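Local atomic coordinates of choline dehydrogenase and related flavoproteins (Aspergillus oryzae, PDB entry 3Q9T), a protein that probably oxidises formate as a flavoprotein oxidase of the glucose-methanol-choline family, using a bound 8-formyl-FAD cofactor. Residues P390-G401 with H416-R425. Residues are numbered along the deposited sequence; the frame is centred on the assembly and turned at random.
Sequences PHFELDFVCMFG and HLTVVVDLVR
Thr-418 is gripped through both backbone and side chain by the end of 390-401. Its N and O pair with Val-397 in an antiparallel hydrogen-bonded pair, while its hydroxyl OG1 donates to Met-399 O at 2.7 Å, tilted 22° from that carbonyl plane. OG1 stands anti to the carbonyl carbon (chi1 -56°), which turns it to the chain as it leaves the strand past an inverse gamma turn centred on Cys-398; Gly-401 N lies 2.9 Å from the same oxygen. At the other end Phe-392 tilts back over the neighbouring strand, and its CD1 meets Val-421 CG1 at 3.6 Å and Asp-422 O at 3.3 Å. On this face Leu-394 CD2 lies alongside Val-421. The opposite face carries the acids: Asp-395 crosses Val-420 through CB and OD2, and a water donates to both Asp-395 OD2 (2.6 Å) and Asp-422 OD2, bridging carboxylates that would otherwise probably repel. Glu-393 OE1 comes within 2.5 Å of Asp-395 OD1. Asp-395 OD2 also forms a salt bridge with Arg-553, whose backbone N hydrogen-bonds Glu-393 OE2; the Glu-393 side chain lies about 7 Å from the flavin cofactor. The two strands run antiparallel, their directions 167° apart, within a large mixed sheet, 392-397 flanked by strand 353-358 and 416-423 by strand 308-316; helix 454-473 packs on Leu-394, Val-419 and Leu-423.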
ATOM      1  N   PRO A 390      18.063 -21.811 -12.724  1.00 16.35           N
ATOM      2  CA  PRO A 390      16.976 -21.171 -13.467  1.00 17.24           C
ATOM      3  C   PRO A 390      16.932 -19.686 -13.137  1.00 22.01           C
ATOM      4  O   PRO A 390      17.538 -19.256 -12.154  1.00 19.81           O
ATOM      5  CB  PRO A 390      15.717 -21.825 -12.885  1.00 16.76           C
ATOM      6  CG  PRO A 390      16.186 -23.095 -12.256  1.00 16.69           C
ATOM      7  CD  PRO A 390      17.577 -22.835 -11.785  1.00 16.56           C
ATOM      8  N   HIS A 391      16.229 -18.913 -13.955  1.00 18.35           N
ATOM      9  CA  HIS A 391      15.861 -17.551 -13.585  1.00 19.01           C
ATOM     10  C   HIS A 391      14.452 -17.496 -12.996  1.00 20.47           C
ATOM     11  O   HIS A 391      14.166 -16.668 -12.123  1.00 21.58           O
ATOM     12  CB  HIS A 391      15.960 -16.627 -14.794  1.00 14.23           C
ATOM     13  CG  HIS A 391      17.362 -16.363 -15.227  1.00 16.07           C
ATOM     14  ND1 HIS A 391      17.744 -16.354 -16.551  1.00 18.79           N
ATOM     15  CD2 HIS A 391      18.479 -16.098 -14.509  1.00 17.51           C
ATOM     16  CE1 HIS A 391      19.034 -16.080 -16.633  1.00 22.21           C
ATOM     17  NE2 HIS A 391      19.506 -15.929 -15.407  1.00 21.02           N
ATOM     18  N   PHE A 392      13.571 -18.375 -13.468  1.00 14.63           N
ATOM     19  CA  PHE A 392      12.179 -18.354 -13.021  1.00 17.44           C
ATOM     20  C   PHE A 392      11.630 -19.720 -12.699  1.00 20.61           C
ATOM     21  O   PHE A 392      12.116 -20.728 -13.199  1.00 17.84           O
ATOM     22  CB  PHE A 392      11.275 -17.702 -14.067  1.00 19.25           C
ATOM     23  CG  PHE A 392      11.517 -16.235 -14.230  1.00 24.44           C
ATOM     24  CD1 PHE A 392      10.728 -15.315 -13.548  1.00 20.79           C
ATOM     25  CD2 PHE A 392      12.558 -15.773 -15.040  1.00 16.84           C
ATOM     26  CE1 PHE A 392      10.969 -13.946 -13.684  1.00 23.00           C
ATOM     27  CE2 PHE A 392      12.804 -14.415 -15.184  1.00 21.22           C
ATOM     28  CZ  PHE A 392      12.014 -13.495 -14.501  1.00 18.83           C
ATOM     29  N   GLU A 393      10.628 -19.731 -11.824  1.00 21.15           N
ATOM     30  CA  GLU A 393       9.663 -20.822 -11.786  1.00 21.00           C
ATOM     31  C   GLU A 393       8.394 -20.248 -12.378  1.00 21.46           C
ATOM     32  O   GLU A 393       7.877 -19.230 -11.898  1.00 19.85           O
ATOM     33  CB  GLU A 393       9.399 -21.343 -10.368  1.00 16.56           C
ATOM     34  CG  GLU A 393       8.120 -22.179 -10.281  1.00 17.63           C
ATOM     35  CD  GLU A 393       7.961 -22.945  -8.961  1.00 20.68           C
ATOM     36  OE1 GLU A 393       6.872 -23.527  -8.740  1.00 19.15           O
ATOM     37  OE2 GLU A 393       8.914 -22.989  -8.152  1.00 17.25           O
ATOM     38  N   LEU A 394       7.921 -20.877 -13.445  1.00 22.30           N
ATOM     39  CA  LEU A 394       6.667 -20.493 -14.076  1.00 20.42           C
ATOM     40  C   LEU A 394       5.582 -21.511 -13.759  1.00 22.28           C
ATOM     41  O   LEU A 394       5.599 -22.641 -14.263  1.00 22.29           O
ATOM     42  CB  LEU A 394       6.853 -20.372 -15.583  1.00 22.31           C
ATOM     43  CG  LEU A 394       7.940 -19.385 -15.963  1.00 24.87           C
ATOM     44  CD1 LEU A 394       8.156 -19.351 -17.497  1.00 22.30           C
ATOM     45  CD2 LEU A 394       7.577 -18.011 -15.401  1.00 18.37           C
ATOM     46  N   ASP A 395       4.653 -21.112 -12.900  1.00 17.61           N
ATOM     47  CA  ASP A 395       3.539 -21.959 -12.529  1.00 18.48           C
ATOM     48  C   ASP A 395       2.348 -21.668 -13.397  1.00 20.25           C
ATOM     49  O   ASP A 395       1.863 -20.535 -13.444  1.00 21.94           O
ATOM     50  CB  ASP A 395       3.168 -21.756 -11.056  1.00 20.33           C
ATOM     51  CG  ASP A 395       4.350 -21.971 -10.142  1.00 27.30           C
ATOM     52  OD1 ASP A 395       5.054 -23.004 -10.312  1.00 22.67           O
ATOM     53  OD2 ASP A 395       4.590 -21.091  -9.282  1.00 27.54           O
ATOM     54  N   PHE A 396       1.870 -22.704 -14.074  1.00 17.01           N
ATOM     55  CA  PHE A 396       0.716 -22.573 -14.934  1.00 17.86           C
ATOM     56  C   PHE A 396      -0.523 -23.117 -14.261  1.00 19.89           C
ATOM     57  O   PHE A 396      -0.877 -24.274 -14.446  1.00 19.31           O
ATOM     58  CB  PHE A 396       0.993 -23.272 -16.257  1.00 22.44           C
ATOM     59  CG  PHE A 396       2.212 -22.743 -16.949  1.00 19.72           C
ATOM     60  CD1 PHE A 396       2.141 -21.588 -17.706  1.00 16.59           C
ATOM     61  CD2 PHE A 396       3.433 -23.379 -16.811  1.00 19.13           C
ATOM     62  CE1 PHE A 396       3.264 -21.076 -18.326  1.00 19.82           C
ATOM     63  CE2 PHE A 396       4.565 -22.874 -17.431  1.00 19.68           C
ATOM     64  CZ  PHE A 396       4.483 -21.724 -18.188  1.00 20.71           C
ATOM     65  N   VAL A 397      -1.176 -22.273 -13.468  1.00 21.06           N
ATOM     66  CA  VAL A 397      -2.347 -22.688 -12.701  1.00 19.17           C
ATOM     67  C   VAL A 397      -3.535 -22.688 -13.648  1.00 24.71           C
ATOM     68  O   VAL A 397      -3.795 -21.693 -14.315  1.00 24.89           O
ATOM     69  CB  VAL A 397      -2.610 -21.732 -11.522  1.00 16.77           C
ATOM     70  CG1 VAL A 397      -3.791 -22.194 -10.704  1.00 19.97           C
ATOM     71  CG2 VAL A 397      -1.376 -21.626 -10.655  1.00 20.27           C
ATOM     72  N   CYS A 398      -4.243 -23.810 -13.728  1.00 25.01           N
ATOM     73  CA  CYS A 398      -5.285 -23.964 -14.744  1.00 20.88           C
ATOM     74  C   CYS A 398      -6.652 -23.492 -14.294  1.00 21.99           C
ATOM     75  O   CYS A 398      -7.648 -24.184 -14.500  1.00 19.52           O
ATOM     76  CB  CYS A 398      -5.364 -25.415 -15.260  1.00 22.52           C
ATOM     77  SG  CYS A 398      -5.607 -26.653 -13.991  1.00 21.98           S
ATOM     78  N   MET A 399      -6.697 -22.312 -13.680  1.00 22.97           N
ATOM     79  CA  MET A 399      -7.957 -21.602 -13.454  1.00 19.66           C
ATOM     80  C   MET A 399      -7.639 -20.230 -12.876  1.00 20.99           C
ATOM     81  O   MET A 399      -6.488 -19.957 -12.533  1.00 20.28           O
ATOM     82  CB  MET A 399      -8.914 -22.396 -12.546  1.00 24.80           C
ATOM     83  CG  MET A 399      -8.746 -22.191 -11.056  1.00 31.86           C
ATOM     84  SD  MET A 399     -10.023 -23.006 -10.041  1.00 32.14           S
ATOM     85  CE  MET A 399     -11.414 -22.929 -11.111  1.00 30.43           C
ATOM     86  N   PHE A 400      -8.632 -19.354 -12.788  1.00 20.32           N
ATOM     87  CA  PHE A 400      -8.396 -18.081 -12.123  1.00 23.01           C
ATOM     88  C   PHE A 400      -8.035 -18.354 -10.669  1.00 20.87           C
ATOM     89  O   PHE A 400      -8.747 -19.086  -9.991  1.00 21.90           O
ATOM     90  CB  PHE A 400      -9.626 -17.181 -12.166  1.00 21.17           C
ATOM     91  CG  PHE A 400      -9.386 -15.820 -11.574  1.00 19.43           C
ATOM     92  CD1 PHE A 400      -8.873 -14.797 -12.348  1.00 16.71           C
ATOM     93  CD2 PHE A 400      -9.650 -15.573 -10.242  1.00 18.67           C
ATOM     94  CE1 PHE A 400      -8.650 -13.536 -11.821  1.00 16.96           C
ATOM     95  CE2 PHE A 400      -9.431 -14.301  -9.696  1.00 20.99           C
ATOM     96  CZ  PHE A 400      -8.927 -13.286 -10.492  1.00 18.61           C
ATOM     97  N   GLY A 401      -6.936 -17.768 -10.194  1.00 20.24           N
ATOM     98  CA  GLY A 401      -6.503 -17.977  -8.823  1.00 19.24           C
ATOM     99  C   GLY A 401      -6.510 -16.714  -7.971  1.00 19.44           C
ATOM    100  O   GLY A 401      -5.653 -15.836  -8.140  1.00 19.18           O
ATOM    101  N   HIS A 416     -10.043 -19.557 -17.237  1.00 19.28           N
ATOM    102  CA  HIS A 416      -8.818 -18.773 -17.221  1.00 20.83           C
ATOM    103  C   HIS A 416      -7.583 -19.611 -16.953  1.00 23.71           C
ATOM    104  O   HIS A 416      -7.672 -20.740 -16.480  1.00 19.07           O
ATOM    105  CB  HIS A 416      -8.942 -17.667 -16.181  1.00 17.27           C
ATOM    106  CG  HIS A 416     -10.101 -16.754 -16.432  1.00 19.33           C
ATOM    107  ND1 HIS A 416     -11.400 -17.104 -16.125  1.00 18.41           N
ATOM    108  CD2 HIS A 416     -10.164 -15.528 -17.006  1.00 17.72           C
ATOM    109  CE1 HIS A 416     -12.210 -16.121 -16.478  1.00 21.56           C
ATOM    110  NE2 HIS A 416     -11.486 -15.153 -17.013  1.00 23.79           N
ATOM    111  N   LEU A 417      -6.431 -19.050 -17.287  1.00 23.48           N
ATOM    112  CA  LEU A 417      -5.155 -19.575 -16.844  1.00 18.77           C
ATOM    113  C   LEU A 417      -4.524 -18.498 -15.957  1.00 22.63           C
ATOM    114  O   LEU A 417      -4.563 -17.319 -16.289  1.00 22.96           O
ATOM    115  CB  LEU A 417      -4.268 -19.874 -18.050  1.00 18.99           C
ATOM    116  CG  LEU A 417      -2.758 -20.012 -17.820  1.00 20.07           C
ATOM    117  CD1 LEU A 417      -2.411 -21.302 -17.091  1.00 14.27           C
ATOM    118  CD2 LEU A 417      -2.024 -19.947 -19.145  1.00 19.71           C
ATOM    119  N   THR A 418      -3.964 -18.891 -14.821  1.00 21.84           N
ATOM    120  CA  THR A 418      -3.208 -17.952 -13.998  1.00 19.19           C
ATOM    121  C   THR A 418      -1.725 -18.327 -14.031  1.00 23.71           C
ATOM    122  O   THR A 418      -1.333 -19.365 -13.498  1.00 24.50           O
ATOM    123  CB  THR A 418      -3.699 -17.933 -12.532  1.00 16.18           C
ATOM    124  OG1 THR A 418      -5.100 -17.634 -12.484  1.00 18.26           O
ATOM    125  CG2 THR A 418      -2.926 -16.889 -11.715  1.00 16.94           C
ATOM    126  N   VAL A 419      -0.910 -17.495 -14.673  1.00 19.52           N
ATOM    127  CA  VAL A 419       0.523 -17.754 -14.771  1.00 18.08           C
ATOM    128  C   VAL A 419       1.242 -17.021 -13.652  1.00 21.30           C
ATOM    129  O   VAL A 419       1.179 -15.793 -13.560  1.00 24.34           O
ATOM    130  CB  VAL A 419       1.122 -17.254 -16.115  1.00 24.83           C
ATOM    131  CG1 VAL A 419       2.627 -17.459 -16.136  1.00 20.26           C
ATOM    132  CG2 VAL A 419       0.477 -17.950 -17.288  1.00 18.11           C
ATOM    133  N   VAL A 420       1.926 -17.767 -12.795  1.00 22.80           N
ATOM    134  CA  VAL A 420       2.682 -17.149 -11.725  1.00 21.50           C
ATOM    135  C   VAL A 420       4.140 -16.976 -12.178  1.00 20.59           C
ATOM    136  O   VAL A 420       4.876 -17.954 -12.336  1.00 19.27           O
ATOM    137  CB  VAL A 420       2.587 -17.976 -10.421  1.00 22.77           C
ATOM    138  CG1 VAL A 420       3.268 -17.252  -9.295  1.00 18.66           C
ATOM    139  CG2 VAL A 420       1.127 -18.235 -10.063  1.00 20.84           C
ATOM    140  N   VAL A 421       4.540 -15.735 -12.428  1.00 14.18           N
ATOM    141  CA  VAL A 421       5.919 -15.468 -12.827  1.00 23.75           C
ATOM    142  C   VAL A 421       6.751 -15.171 -11.574  1.00 23.25           C
ATOM    143  O   VAL A 421       6.719 -14.073 -10.991  1.00 20.45           O
ATOM    144  CB  VAL A 421       6.018 -14.365 -13.910  1.00 23.47           C
ATOM    145  CG1 VAL A 421       7.427 -14.279 -14.458  1.00 16.24           C
ATOM    146  CG2 VAL A 421       5.070 -14.678 -15.041  1.00 13.04           C
ATOM    147  N   ASP A 422       7.454 -16.206 -11.137  1.00 18.65           N
ATOM    148  CA  ASP A 422       8.175 -16.196  -9.881  1.00 20.63           C
ATOM    149  C   ASP A 422       9.678 -16.002 -10.145  1.00 18.95           C
ATOM    150  O   ASP A 422      10.325 -16.890 -10.696  1.00 17.69           O
ATOM    151  CB  ASP A 422       7.906 -17.533  -9.194  1.00 19.10           C
ATOM    152  CG  ASP A 422       8.642 -17.693  -7.888  1.00 26.49           C
ATOM    153  OD1 ASP A 422       9.636 -16.966  -7.653  1.00 27.96           O
ATOM    154  OD2 ASP A 422       8.237 -18.580  -7.102  1.00 28.92           O
ATOM    155  N   LEU A 423      10.222 -14.846  -9.766  1.00 16.57           N
ATOM    156  CA  LEU A 423      11.669 -14.583  -9.927  1.00 15.03           C
ATOM    157  C   LEU A 423      12.370 -15.343  -8.806  1.00 25.19           C
ATOM    158  O   LEU A 423      12.265 -15.011  -7.612  1.00 15.69           O
ATOM    159  CB  LEU A 423      11.968 -13.099  -9.810  1.00 15.30           C
ATOM    160  CG  LEU A 423      13.183 -12.414 -10.433  1.00 30.68           C
ATOM    161  CD1 LEU A 423      13.661 -11.325  -9.477  1.00 18.56           C
ATOM    162  CD2 LEU A 423      14.321 -13.361 -10.794  1.00 18.99           C
ATOM    163  N   VAL A 424      13.078 -16.384  -9.196  1.00 18.59           N
ATOM    164  CA  VAL A 424      13.503 -17.397  -8.257  1.00 16.28           C
ATOM    165  C   VAL A 424      14.940 -17.107  -7.776  1.00 21.77           C
ATOM    166  O   VAL A 424      15.362 -17.529  -6.693  1.00 23.21           O
ATOM    167  CB  VAL A 424      13.304 -18.758  -8.975  1.00 23.73           C
ATOM    168  CG1 VAL A 424      14.570 -19.535  -9.060  1.00 26.88           C
ATOM    169  CG2 VAL A 424      12.118 -19.523  -8.381  1.00 17.88           C
ATOM    170  N   ARG A 425      15.663 -16.320  -8.568  1.00 18.49           N
ATOM    171  CA  ARG A 425      17.019 -15.882  -8.238  1.00 20.80           C
ATOM    172  C   ARG A 425      17.137 -14.355  -8.280  1.00 19.16           C
ATOM    173  O   ARG A 425      17.832 -13.815  -9.139  1.00 21.12           O
ATOM    174  CB  ARG A 425      18.007 -16.490  -9.232  1.00 15.55           C
ATOM    175  CG  ARG A 425      18.187 -18.001  -9.051  1.00 19.50           C
ATOM    176  CD  ARG A 425      19.401 -18.310  -8.209  1.00 14.95           C
ATOM    177  NE  ARG A 425      19.350 -17.646  -6.910  1.00 21.30           N
ATOM    178  CZ  ARG A 425      18.820 -18.170  -5.806  1.00 21.29           C
ATOM    179  NH1 ARG A 425      18.262 -19.378  -5.806  1.00 16.58           N
ATOM    180  NH2 ARG A 425      18.833 -17.472  -4.691  1.00 16.38           N
TER
HETATM  181  O   HOH W   1       6.116 -19.880  -7.514  1.00 25.50           O